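Local coordinates for protein EmrA (Aquifex aeolicus, PDB 4TKO) that serves as the periplasmic adaptor of a major facilitator superfamily multidrug efflux pump and so probably takes part in exporting foreign compounds, at residues Lys16-Ser21 / Ser255-Val260; Val229-Phe234 / Ala249-Glu254; Asp281-Ile286 / Val338-Glu343. All blocks are in the same frame, centred on the assembly; numbering follows the deposited sequence.

Contact 1: Lys16-Ser21 / Ser255-Val260; sequences KADELS and SFYVEV
Lys16 makes the backbone pairing here. Its N donates to Tyr257 O at 2.9 Å, nearly along the C=O axis, and Tyr257 N returns a bond to Lys16 O at 3.1 Å, in the carbonyl plane; the two form an antiparallel hydrogen-bonded pair. This pairing places Lys16 CB over one face of the Tyr257 ring, 4.0 Å from the centroid, a CH-pi contact. With CG anti to the carbonyl carbon (chi1 -57°), the rest of the lysine runs alongside Glu259, where CD lies 3.4 Å from Glu259 OE2, while the charged ends stay beyond salt-bridge distance. Ala17 pairs with Phe256 without hydrogen bonds, its CB 4.2 Å from Phe256 CE1. At Asp18 the strand breaks. The carboxylate crosses Tyr257 near CE1, its plane tilted 30° from the ring, and OD2 is held by a salt bridge to Lys325, whose charge also makes a cation-pi contact with Tyr257. At Glu19, the carbonyl O lies 3.0 Å from Ser255 OG. The arrangement is an antiparallel pair between strand 7-24, interrupted at Asp18-Glu19, and strand 256-263, consistent with the AaeA-like beta-barrel of the membrane fusion protein family.

Contact 2: Val229-Phe234 / Ala249-Glu254; sequences VVAKRF and ALVNPE
A classic beta bulge interrupts the antiparallel pairing of strands 228-233 and 246-251: Ala231 and Lys232 both face Ala249. Before the bulge Val229 and Val251 are a hydrogen-bonded pair. Val229 N donates to Val251 O at 3.0 Å, in the carbonyl plane and on a lone pair, and Val251 N gives to Val229 O at 2.9 Å. Ala249 is then gripped by both bulge residues: its O accepts from Ala231 N at 2.7 Å, and its N donates to Lys232 O at 3.0 Å. These two bonds hold Ala249 across the one-residue shift in register, with both donors standing above the carbonyl planes, by 28° and 35°.

The side chains follow this register. Val229 and Val251 lie side by side, with Val229 CG2 against Val251 CB. Val251 CG2, beside its own backbone N, meets Ala231 CB at 3.4 Å, as the extra residue turns that methyl toward the partner strand. Val230 and Leu250 cross obliquely on the other face, where Leu250 CD1 lies 3.5 Å from Val229 O and 4.0 Å from Val230 CG2. After the strand, Asn252 OD1 accepts from Glu254 N in an Asx turn, at the start of a 3-10 segment.

The bulged pair is flanked by two further strands. Val230 makes backbone bonds to Gly39 and Asp40 just ahead of strand 41-42, while Leu250 bonds to Ser21 of strand 7-24, which also sends Tyr22 against Ala249 and Phe234.

Contact 3: Asp281-Ile286 / Val338-Glu343; sequences DAYPDI and VGMGGE
This is a surface contact between the loop joining strands 275-280 and 288-295 and the glycine-rich approach to strand 342-347. One backbone bond ties the two: Asp281 N donates to Gly341 O at 3.2 Å, in the carbonyl plane and on a lone pair. Beside it the Asp281 carboxylate, swung to the side of its own backbone N (chi1 -54°), lies along the Gly342 backbone, with OD1 3.7 Å from Gly342 CA. The side chain of Asp281 is also about 4 Å from a bound magnesium ion. Gly342 adopts phi 156°, a backbone conformation that calls for glycine.

The other point of contact is sulfur. Met340 runs out with chi2 near anti (-177°), which carries SD to 3.9 Å from Tyr283 CE2 and 4.1 Å from Ala282 CB. It approaches the ring obliquely, 5.0 Å from its centroid, in a Met-aromatic contact. Ala282 CB itself sits over the centre of one Tyr283 face. From Tyr283 to Ile286 the loop forms a type I turn, while Tyr283 OH bonds to Leu335 O. Ahead of strand 342-347, Gly339 and Met340 make backbone bonds to Val15 of strand 7-24, and within that strand Glu343 bonds to Arg279 of strand 275-280.

Overall arrangement
All three contacts lie in the beta-rich end of the elongated chain, well away from its centre and on the same side of it, and all reach one antiparallel sheet. Strand 7-24 is the common neighbour, pairing with 246-251, 256-263 and 342-347. Contacts 1 and 2 have centres about 10 Å apart and touch, Phe256 packing on Val229 and Val251. The centre of contact 3 lies about 15 Å from that of contact 1, which it meets through Val338 on Ala17, and about 18 Å from that of contact 2. In sequence, contact 2 falls between the halves of contact 1, with contact 3 after both. An N-terminal strand is thus joined to strands that follow the long helical hairpin.

Contact 1: Lys16-Ser21 / Ser255-Val260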
ATOM      1  N   LYS A  16     -18.074  20.596  39.778  1.00 23.33           N
ATOM      2  CA  LYS A  16     -16.899  20.893  38.966  1.00 26.51           C
ATOM      3  C   LYS A  16     -16.318  19.641  38.319  1.00 34.16           C
ATOM      4  O   LYS A  16     -16.661  18.519  38.689  1.00 28.24           O
ATOM      5  CB  LYS A  16     -15.831  21.592  39.811  1.00 23.17           C
ATOM      6  CG  LYS A  16     -16.320  22.867  40.481  1.00 35.26           C
ATOM      7  CD  LYS A  16     -15.179  23.833  40.759  1.00 26.65           C
ATOM      8  CE  LYS A  16     -14.597  24.390  39.469  1.00 56.64           C
ATOM      9  NZ  LYS A  16     -13.510  25.373  39.732  1.00 51.00           N
ATOM     10  N   ALA A  17     -15.434  19.846  37.347  1.00 54.91           N
ATOM     11  CA  ALA A  17     -14.814  18.744  36.621  1.00 45.65           C
ATOM     12  C   ALA A  17     -13.297  18.885  36.599  1.00 47.13           C
ATOM     13  O   ALA A  17     -12.762  19.865  36.081  1.00 41.29           O
ATOM     14  CB  ALA A  17     -15.361  18.670  35.202  1.00 30.13           C
ATOM     15  N   ASP A  18     -12.608  17.898  37.166  1.00 58.74           N
ATOM     16  CA  ASP A  18     -11.151  17.896  37.184  1.00 84.39           C
ATOM     17  C   ASP A  18     -10.573  17.731  35.782  1.00 89.82           C
ATOM     18  O   ASP A  18      -9.883  18.619  35.279  1.00 97.97           O
ATOM     19  CB  ASP A  18     -10.624  16.788  38.100  1.00 54.44           C
ATOM     20  CG  ASP A  18     -10.284  17.291  39.489  1.00 87.75           C
ATOM     21  OD1 ASP A  18      -9.924  18.481  39.618  1.00 87.21           O
ATOM     22  OD2 ASP A  18     -10.371  16.497  40.450  1.00 91.53           O
ATOM     23  N   GLU A  19     -10.859  16.596  35.153  1.00 63.65           N
ATOM     24  CA  GLU A  19     -10.284  16.288  33.847  1.00 68.55           C
ATOM     25  C   GLU A  19     -11.303  16.282  32.714  1.00 53.67           C
ATOM     26  O   GLU A  19     -12.081  15.339  32.574  1.00 51.62           O
ATOM     27  CB  GLU A  19      -9.579  14.932  33.890  1.00 68.61           C
ATOM     28  CG  GLU A  19      -8.374  14.892  34.809  1.00110.97           C
ATOM     29  CD  GLU A  19      -7.324  15.917  34.430  1.00132.91           C
ATOM     30  OE1 GLU A  19      -7.225  16.257  33.232  1.00122.70           O
ATOM     31  OE2 GLU A  19      -6.601  16.389  35.333  1.00138.91           O
ATOM     32  N   LEU A  20     -11.284  17.333  31.900  1.00 44.10           N
ATOM     33  CA  LEU A  20     -12.056  17.349  30.664  1.00 46.23           C
ATOM     34  C   LEU A  20     -11.108  17.321  29.466  1.00 42.22           C
ATOM     35  O   LEU A  20      -9.908  17.557  29.609  1.00 31.03           O
ATOM     36  CB  LEU A  20     -12.977  18.571  30.607  1.00 35.51           C
ATOM     37  CG  LEU A  20     -12.364  19.970  30.678  1.00 36.79           C
ATOM     38  CD1 LEU A  20     -11.634  20.330  29.392  1.00 49.18           C
ATOM     39  CD2 LEU A  20     -13.451  20.986  30.977  1.00 41.00           C
ATOM     40  N   SER A  21     -11.652  17.029  28.290  1.00 44.27           N
ATOM     41  CA  SER A  21     -10.849  16.902  27.080  1.00 27.70           C
ATOM     42  C   SER A  21     -11.424  17.717  25.962  1.00 28.83           C
ATOM     43  O   SER A  21     -12.635  17.772  25.786  1.00 32.97           O
ATOM     44  CB  SER A  21     -10.746  15.450  26.646  1.00 18.28           C
ATOM     45  OG  SER A  21     -10.280  14.713  27.748  1.00 45.22           O
ATOM     46  N   SER A 255     -14.880  12.119  36.429  1.00 37.34           N
ATOM     47  CA  SER A 255     -14.090  13.307  36.766  1.00 26.86           C
ATOM     48  C   SER A 255     -14.824  14.229  37.728  1.00 43.97           C
ATOM     49  O   SER A 255     -14.198  14.967  38.487  1.00 45.73           O
ATOM     50  CB  SER A 255     -13.722  14.100  35.507  1.00 28.43           C
ATOM     51  OG  SER A 255     -12.843  13.359  34.691  1.00 54.86           O
ATOM     52  N   PHE A 256     -16.152  14.189  37.688  1.00 33.24           N
ATOM     53  CA  PHE A 256     -16.971  15.082  38.494  1.00 31.95           C
ATOM     54  C   PHE A 256     -16.758  14.994  40.018  1.00 34.36           C
ATOM     55  O   PHE A 256     -16.619  13.903  40.612  1.00 31.40           O
ATOM     56  CB  PHE A 256     -18.447  14.826  38.212  1.00 31.30           C
ATOM     57  CG  PHE A 256     -18.921  15.327  36.888  1.00 25.47           C
ATOM     58  CD1 PHE A 256     -18.815  16.672  36.558  1.00 24.50           C
ATOM     59  CD2 PHE A 256     -19.518  14.459  35.981  1.00 25.18           C
ATOM     60  CE1 PHE A 256     -19.285  17.152  35.329  1.00 21.74           C
ATOM     61  CE2 PHE A 256     -19.998  14.930  34.762  1.00 30.97           C
ATOM     62  CZ  PHE A 256     -19.876  16.283  34.434  1.00 21.79           C
ATOM     63  N   TYR A 257     -16.750  16.169  40.640  1.00 23.74           N
ATOM     64  CA  TYR A 257     -16.788  16.292  42.085  1.00 29.60           C
ATOM     65  C   TYR A 257     -17.597  17.514  42.452  1.00 33.85           C
ATOM     66  O   TYR A 257     -17.947  18.335  41.593  1.00 33.83           O
ATOM     67  CB  TYR A 257     -15.392  16.391  42.689  1.00 23.47           C
ATOM     68  CG  TYR A 257     -14.626  17.623  42.276  1.00 41.60           C
ATOM     69  CD1 TYR A 257     -14.067  17.711  41.013  1.00 34.70           C
ATOM     70  CD2 TYR A 257     -14.438  18.688  43.153  1.00 39.10           C
ATOM     71  CE1 TYR A 257     -13.356  18.809  40.625  1.00 33.85           C
ATOM     72  CE2 TYR A 257     -13.718  19.808  42.764  1.00 34.84           C
ATOM     73  CZ  TYR A 257     -13.180  19.857  41.492  1.00 43.44           C
ATOM     74  OH  TYR A 257     -12.459  20.945  41.061  1.00 55.18           O
ATOM     75  N   VAL A 258     -17.912  17.631  43.735  1.00 37.44           N
ATOM     76  CA  VAL A 258     -18.633  18.799  44.197  1.00 33.16           C
ATOM     77  C   VAL A 258     -17.675  19.649  44.986  1.00 34.21           C
ATOM     78  O   VAL A 258     -16.861  19.126  45.768  1.00 39.35           O
ATOM     79  CB  VAL A 258     -19.845  18.424  45.045  1.00 33.36           C
ATOM     80  CG1 VAL A 258     -20.465  19.666  45.657  1.00 27.29           C
ATOM     81  CG2 VAL A 258     -20.852  17.680  44.190  1.00 25.68           C
ATOM     82  N   GLU A 259     -17.730  20.951  44.728  1.00 28.95           N
ATOM     83  CA  GLU A 259     -16.904  21.892  45.454  1.00 34.43           C
ATOM     84  C   GLU A 259     -17.800  22.740  46.323  1.00 25.50           C
ATOM     85  O   GLU A 259     -18.774  23.353  45.861  1.00 25.84           O
ATOM     86  CB  GLU A 259     -16.084  22.763  44.508  1.00 37.41           C
ATOM     87  CG  GLU A 259     -15.102  23.700  45.224  1.00 49.33           C
ATOM     88  CD  GLU A 259     -14.761  24.961  44.414  1.00 64.19           C
ATOM     89  OE1 GLU A 259     -13.593  25.409  44.469  1.00 69.53           O
ATOM     90  OE2 GLU A 259     -15.658  25.513  43.730  1.00 57.43           O
ATOM     91  N   VAL A 260     -17.463  22.764  47.596  1.00 28.60           N
ATOM     92  CA  VAL A 260     -18.269  23.474  48.570  1.00 42.47           C
ATOM     93  C   VAL A 260     -17.433  24.576  49.192  1.00 43.92           C
ATOM     94  O   VAL A 260     -16.285  24.343  49.580  1.00 43.13           O
ATOM     95  CB  VAL A 260     -18.797  22.501  49.636  1.00 41.46           C
ATOM     96  CG1 VAL A 260     -19.519  23.231  50.720  1.00 42.23           C
ATOM     97  CG2 VAL A 260     -19.732  21.500  48.976  1.00 45.55           C
TER

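Contact 2: Val229-Phe234 / Ala249-Glu254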
ATOM      1  N   VAL A 229     -19.865  13.807  28.900  1.00 22.95           N
ATOM      2  CA  VAL A 229     -20.897  14.814  28.701  1.00 33.76           C
ATOM      3  C   VAL A 229     -20.281  16.078  28.113  1.00 35.16           C
ATOM      4  O   VAL A 229     -19.144  16.442  28.441  1.00 31.86           O
ATOM      5  CB  VAL A 229     -21.654  15.143  30.022  1.00 28.18           C
ATOM      6  CG1 VAL A 229     -21.944  13.858  30.770  1.00 54.49           C
ATOM      7  CG2 VAL A 229     -20.841  16.027  30.897  1.00 28.62           C
ATOM      8  N   VAL A 230     -21.030  16.743  27.243  1.00 30.05           N
ATOM      9  CA  VAL A 230     -20.506  17.912  26.561  1.00 30.48           C
ATOM     10  C   VAL A 230     -20.493  19.097  27.497  1.00 32.27           C
ATOM     11  O   VAL A 230     -21.530  19.652  27.845  1.00 36.63           O
ATOM     12  CB  VAL A 230     -21.310  18.257  25.309  1.00 32.37           C
ATOM     13  CG1 VAL A 230     -20.674  19.424  24.609  1.00 31.61           C
ATOM     14  CG2 VAL A 230     -21.353  17.067  24.393  1.00 28.08           C
ATOM     15  N   ALA A 231     -19.284  19.478  27.886  1.00 41.00           N
ATOM     16  CA  ALA A 231     -19.052  20.533  28.854  1.00 27.79           C
ATOM     17  C   ALA A 231     -19.055  21.913  28.219  1.00 30.74           C
ATOM     18  O   ALA A 231     -19.375  22.898  28.895  1.00 40.59           O
ATOM     19  CB  ALA A 231     -17.727  20.288  29.576  1.00 26.89           C
ATOM     20  N   LYS A 232     -18.679  21.982  26.939  1.00 32.97           N
ATOM     21  CA  LYS A 232     -18.652  23.239  26.190  1.00 32.97           C
ATOM     22  C   LYS A 232     -18.795  22.965  24.703  1.00 36.24           C
ATOM     23  O   LYS A 232     -18.401  21.905  24.213  1.00 31.43           O
ATOM     24  CB  LYS A 232     -17.355  24.022  26.453  1.00 34.01           C
ATOM     25  CG  LYS A 232     -17.161  24.463  27.907  1.00 43.95           C
ATOM     26  CD  LYS A 232     -17.072  25.988  28.054  1.00 53.39           C
ATOM     27  CE  LYS A 232     -17.370  26.455  29.496  1.00 47.10           C
ATOM     28  NZ  LYS A 232     -18.851  26.605  29.732  1.00 55.54           N
ATOM     29  N   ARG A 233     -19.378  23.919  23.986  1.00 36.23           N
ATOM     30  CA  ARG A 233     -19.428  23.855  22.533  1.00 23.90           C
ATOM     31  C   ARG A 233     -18.912  25.151  21.937  1.00 38.22           C
ATOM     32  O   ARG A 233     -19.476  26.216  22.159  1.00 44.51           O
ATOM     33  CB  ARG A 233     -20.849  23.582  22.030  1.00 21.43           C
ATOM     34  CG  ARG A 233     -20.960  23.744  20.529  1.00 24.98           C
ATOM     35  CD  ARG A 233     -22.182  23.065  19.960  1.00 35.33           C
ATOM     36  NE  ARG A 233     -23.392  23.831  20.239  1.00 45.24           N
ATOM     37  CZ  ARG A 233     -23.792  24.883  19.535  1.00 33.93           C
ATOM     38  NH1 ARG A 233     -23.079  25.298  18.499  1.00 51.04           N
ATOM     39  NH2 ARG A 233     -24.901  25.527  19.879  1.00 32.09           N
ATOM     40  N   PHE A 234     -17.843  25.065  21.162  1.00 37.93           N
ATOM     41  CA  PHE A 234     -17.188  26.269  20.681  1.00 33.86           C
ATOM     42  C   PHE A 234     -17.596  26.620  19.272  1.00 27.77           C
ATOM     43  O   PHE A 234     -17.193  27.651  18.752  1.00 40.59           O
ATOM     44  CB  PHE A 234     -15.675  26.108  20.728  1.00 26.55           C
ATOM     45  CG  PHE A 234     -15.140  25.857  22.091  1.00 26.16           C
ATOM     46  CD1 PHE A 234     -15.164  26.852  23.051  1.00 33.31           C
ATOM     47  CD2 PHE A 234     -14.593  24.631  22.420  1.00 30.30           C
ATOM     48  CE1 PHE A 234     -14.660  26.619  24.316  1.00 33.86           C
ATOM     49  CE2 PHE A 234     -14.078  24.401  23.680  1.00 29.92           C
ATOM     50  CZ  PHE A 234     -14.114  25.389  24.626  1.00 23.25           C
ATOM     51  N   ALA A 249     -15.775  20.476  24.506  1.00 35.77           N
ATOM     52  CA  ALA A 249     -15.103  19.887  25.651  1.00 28.27           C
ATOM     53  C   ALA A 249     -15.928  18.699  26.178  1.00 26.85           C
ATOM     54  O   ALA A 249     -17.134  18.808  26.360  1.00 34.06           O
ATOM     55  CB  ALA A 249     -14.900  20.915  26.715  1.00 24.62           C
ATOM     56  N   LEU A 250     -15.273  17.566  26.394  1.00 28.93           N
ATOM     57  CA  LEU A 250     -15.955  16.380  26.882  1.00 31.22           C
ATOM     58  C   LEU A 250     -15.462  16.023  28.265  1.00 37.49           C
ATOM     59  O   LEU A 250     -14.260  15.973  28.506  1.00 32.91           O
ATOM     60  CB  LEU A 250     -15.738  15.201  25.952  1.00 33.98           C
ATOM     61  CG  LEU A 250     -16.902  14.218  25.914  1.00 36.85           C
ATOM     62  CD1 LEU A 250     -18.159  14.932  25.487  1.00 26.90           C
ATOM     63  CD2 LEU A 250     -16.585  13.091  24.961  1.00 42.45           C
ATOM     64  N   VAL A 251     -16.401  15.777  29.171  1.00 37.63           N
ATOM     65  CA  VAL A 251     -16.070  15.447  30.542  1.00 34.99           C
ATOM     66  C   VAL A 251     -16.296  13.964  30.795  1.00 33.70           C
ATOM     67  O   VAL A 251     -17.346  13.407  30.470  1.00 34.69           O
ATOM     68  CB  VAL A 251     -16.912  16.278  31.533  1.00 40.66           C
ATOM     69  CG1 VAL A 251     -16.738  15.770  32.982  1.00 21.71           C
ATOM     70  CG2 VAL A 251     -16.542  17.741  31.416  1.00 39.86           C
ATOM     71  N   ASN A 252     -15.284  13.328  31.356  1.00 37.05           N
ATOM     72  CA  ASN A 252     -15.412  11.961  31.791  1.00 40.72           C
ATOM     73  C   ASN A 252     -16.180  11.986  33.097  1.00 36.90           C
ATOM     74  O   ASN A 252     -15.750  12.588  34.073  1.00 42.32           O
ATOM     75  CB  ASN A 252     -14.032  11.327  31.944  1.00 50.78           C
ATOM     76  CG  ASN A 252     -14.049  10.076  32.793  1.00 60.92           C
ATOM     77  OD1 ASN A 252     -15.099   9.484  33.051  1.00 56.60           O
ATOM     78  ND2 ASN A 252     -12.871   9.661  33.231  1.00 69.41           N
ATOM     79  N   PRO A 253     -17.336  11.339  33.118  1.00 39.63           N
ATOM     80  CA  PRO A 253     -18.235  11.476  34.268  1.00 40.92           C
ATOM     81  C   PRO A 253     -17.578  11.104  35.602  1.00 31.46           C
ATOM     82  O   PRO A 253     -17.963  11.639  36.640  1.00 42.77           O
ATOM     83  CB  PRO A 253     -19.376  10.522  33.925  1.00 47.64           C
ATOM     84  CG  PRO A 253     -19.369  10.460  32.435  1.00 55.39           C
ATOM     85  CD  PRO A 253     -17.924  10.544  32.031  1.00 39.94           C
ATOM     86  N   GLU A 254     -16.589  10.223  35.577  1.00 31.30           N
ATOM     87  CA  GLU A 254     -15.838   9.897  36.788  1.00 29.35           C
ATOM     88  C   GLU A 254     -15.027  11.097  37.277  1.00 39.03           C
ATOM     89  O   GLU A 254     -14.558  11.102  38.410  1.00 40.34           O
ATOM     90  CB  GLU A 254     -14.910   8.694  36.551  1.00 29.72           C
ATOM     91  CG  GLU A 254     -15.669   7.419  36.163  1.00 47.26           C
ATOM     92  CD  GLU A 254     -14.783   6.293  35.637  1.00 70.03           C
ATOM     93  OE1 GLU A 254     -14.568   6.218  34.403  1.00 80.29           O
ATOM     94  OE2 GLU A 254     -14.324   5.465  36.455  1.00 71.25           O
TER

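Contact 3: Asp281-Ile286 / Val338-Glu343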
ATOM      1  N   ASP A 281     -30.397  21.218  42.776  1.00 35.75           N
ATOM      2  CA  ASP A 281     -31.711  21.723  42.414  1.00 32.38           C
ATOM      3  C   ASP A 281     -32.246  21.062  41.157  1.00 34.13           C
ATOM      4  O   ASP A 281     -33.453  20.862  41.016  1.00 52.53           O
ATOM      5  CB  ASP A 281     -31.646  23.227  42.255  1.00 29.96           C
ATOM      6  CG  ASP A 281     -31.059  23.907  43.490  1.00 52.95           C
ATOM      7  OD1 ASP A 281     -31.390  23.484  44.632  1.00 55.57           O
ATOM      8  OD2 ASP A 281     -30.261  24.853  43.316  1.00 47.55           O
ATOM      9  N   ALA A 282     -31.348  20.713  40.243  1.00 51.16           N
ATOM     10  CA  ALA A 282     -31.760  20.072  38.998  1.00 40.84           C
ATOM     11  C   ALA A 282     -32.387  18.703  39.241  1.00 45.48           C
ATOM     12  O   ALA A 282     -33.227  18.251  38.468  1.00 45.44           O
ATOM     13  CB  ALA A 282     -30.585  19.946  38.057  1.00 44.19           C
ATOM     14  N   TYR A 283     -31.986  18.034  40.314  1.00 48.21           N
ATOM     15  CA  TYR A 283     -32.479  16.679  40.545  1.00 43.32           C
ATOM     16  C   TYR A 283     -33.003  16.477  41.964  1.00 33.49           C
ATOM     17  O   TYR A 283     -32.296  15.987  42.840  1.00 30.34           O
ATOM     18  CB  TYR A 283     -31.375  15.668  40.229  1.00 37.20           C
ATOM     19  CG  TYR A 283     -30.827  15.818  38.830  1.00 60.00           C
ATOM     20  CD1 TYR A 283     -31.657  15.672  37.715  1.00 55.95           C
ATOM     21  CD2 TYR A 283     -29.480  16.114  38.618  1.00 48.64           C
ATOM     22  CE1 TYR A 283     -31.163  15.815  36.433  1.00 51.86           C
ATOM     23  CE2 TYR A 283     -28.971  16.246  37.337  1.00 40.98           C
ATOM     24  CZ  TYR A 283     -29.815  16.099  36.248  1.00 62.28           C
ATOM     25  OH  TYR A 283     -29.310  16.238  34.971  1.00 58.73           O
ATOM     26  N   PRO A 284     -34.256  16.870  42.182  1.00 40.97           N
ATOM     27  CA  PRO A 284     -34.998  16.801  43.446  1.00 48.54           C
ATOM     28  C   PRO A 284     -35.107  15.391  44.012  1.00 45.72           C
ATOM     29  O   PRO A 284     -35.118  15.232  45.235  1.00 50.55           O
ATOM     30  CB  PRO A 284     -36.377  17.327  43.064  1.00 47.85           C
ATOM     31  CG  PRO A 284     -36.102  18.262  41.951  1.00 56.68           C
ATOM     32  CD  PRO A 284     -34.998  17.618  41.156  1.00 40.11           C
ATOM     33  N   ASP A 285     -35.184  14.388  43.144  1.00 44.50           N
ATOM     34  CA  ASP A 285     -35.450  13.023  43.588  1.00 43.44           C
ATOM     35  C   ASP A 285     -34.170  12.221  43.723  1.00 54.71           C
ATOM     36  O   ASP A 285     -34.211  11.002  43.853  1.00 50.22           O
ATOM     37  CB  ASP A 285     -36.402  12.316  42.624  1.00 38.80           C
ATOM     38  CG  ASP A 285     -37.544  13.217  42.161  1.00 63.00           C
ATOM     39  OD1 ASP A 285     -38.168  13.872  43.014  1.00 72.73           O
ATOM     40  OD2 ASP A 285     -37.818  13.276  40.943  1.00 78.29           O
ATOM     41  N   ILE A 286     -33.030  12.898  43.685  1.00 47.35           N
ATOM     42  CA  ILE A 286     -31.769  12.193  43.834  1.00 42.94           C
ATOM     43  C   ILE A 286     -30.873  12.745  44.923  1.00 45.38           C
ATOM     44  O   ILE A 286     -30.638  13.946  45.005  1.00 55.06           O
ATOM     45  CB  ILE A 286     -30.953  12.210  42.556  1.00 38.09           C
ATOM     46  CG1 ILE A 286     -31.718  11.545  41.423  1.00 39.10           C
ATOM     47  CG2 ILE A 286     -29.604  11.524  42.803  1.00 32.22           C
ATOM     48  CD1 ILE A 286     -31.014  11.680  40.074  1.00 33.42           C
ATOM     49  N   VAL A 338     -21.329  20.607  34.755  1.00 34.85           N
ATOM     50  CA  VAL A 338     -20.506  21.615  35.440  1.00 33.15           C
ATOM     51  C   VAL A 338     -21.339  22.848  35.766  1.00 36.93           C
ATOM     52  O   VAL A 338     -22.045  23.349  34.903  1.00 42.41           O
ATOM     53  CB  VAL A 338     -19.284  22.081  34.600  1.00 30.17           C
ATOM     54  CG1 VAL A 338     -18.716  23.346  35.184  1.00 21.45           C
ATOM     55  CG2 VAL A 338     -18.207  21.012  34.538  1.00 26.10           C
ATOM     56  N   GLY A 339     -21.273  23.326  37.006  1.00 28.23           N
ATOM     57  CA  GLY A 339     -21.961  24.550  37.356  1.00 23.05           C
ATOM     58  C   GLY A 339     -23.223  24.390  38.183  1.00 32.97           C
ATOM     59  O   GLY A 339     -23.797  25.371  38.691  1.00 31.89           O
ATOM     60  N   MET A 340     -23.672  23.148  38.323  1.00 33.10           N
ATOM     61  CA  MET A 340     -24.883  22.869  39.080  1.00 20.14           C
ATOM     62  C   MET A 340     -24.712  23.226  40.553  1.00 22.85           C
ATOM     63  O   MET A 340     -23.664  22.974  41.147  1.00 38.79           O
ATOM     64  CB  MET A 340     -25.276  21.397  38.939  1.00 33.35           C
ATOM     65  CG  MET A 340     -26.087  21.087  37.692  1.00 35.13           C
ATOM     66  SD  MET A 340     -26.598  19.360  37.605  1.00 34.88           S
ATOM     67  CE  MET A 340     -25.219  18.558  38.419  1.00 39.07           C
ATOM     68  N   GLY A 341     -25.754  23.810  41.134  1.00 23.48           N
ATOM     69  CA  GLY A 341     -25.769  24.129  42.548  1.00 35.33           C
ATOM     70  C   GLY A 341     -26.809  23.328  43.317  1.00 40.20           C
ATOM     71  O   GLY A 341     -27.461  22.430  42.786  1.00 49.22           O
ATOM     72  N   GLY A 342     -26.969  23.670  44.584  1.00 43.58           N
ATOM     73  CA  GLY A 342     -27.870  22.951  45.457  1.00 37.92           C
ATOM     74  C   GLY A 342     -27.471  23.127  46.905  1.00 32.52           C
ATOM     75  O   GLY A 342     -27.054  24.202  47.304  1.00 45.83           O
ATOM     76  N   GLU A 343     -27.574  22.058  47.680  1.00 39.55           N
ATOM     77  CA  GLU A 343     -27.401  22.132  49.122  1.00 34.36           C
ATOM     78  C   GLU A 343     -26.567  20.960  49.539  1.00 32.72           C
ATOM     79  O   GLU A 343     -26.698  19.883  48.947  1.00 35.36           O
ATOM     80  CB  GLU A 343     -28.752  22.117  49.818  1.00 34.16           C
ATOM     81  CG  GLU A 343     -28.727  22.492  51.278  1.00 63.98           C
ATOM     82  CD  GLU A 343     -30.125  22.796  51.804  1.00 89.40           C
ATOM     83  OE1 GLU A 343     -30.563  23.962  51.659  1.00 88.11           O
ATOM     84  OE2 GLU A 343     -30.783  21.873  52.347  1.00 78.30           O
TER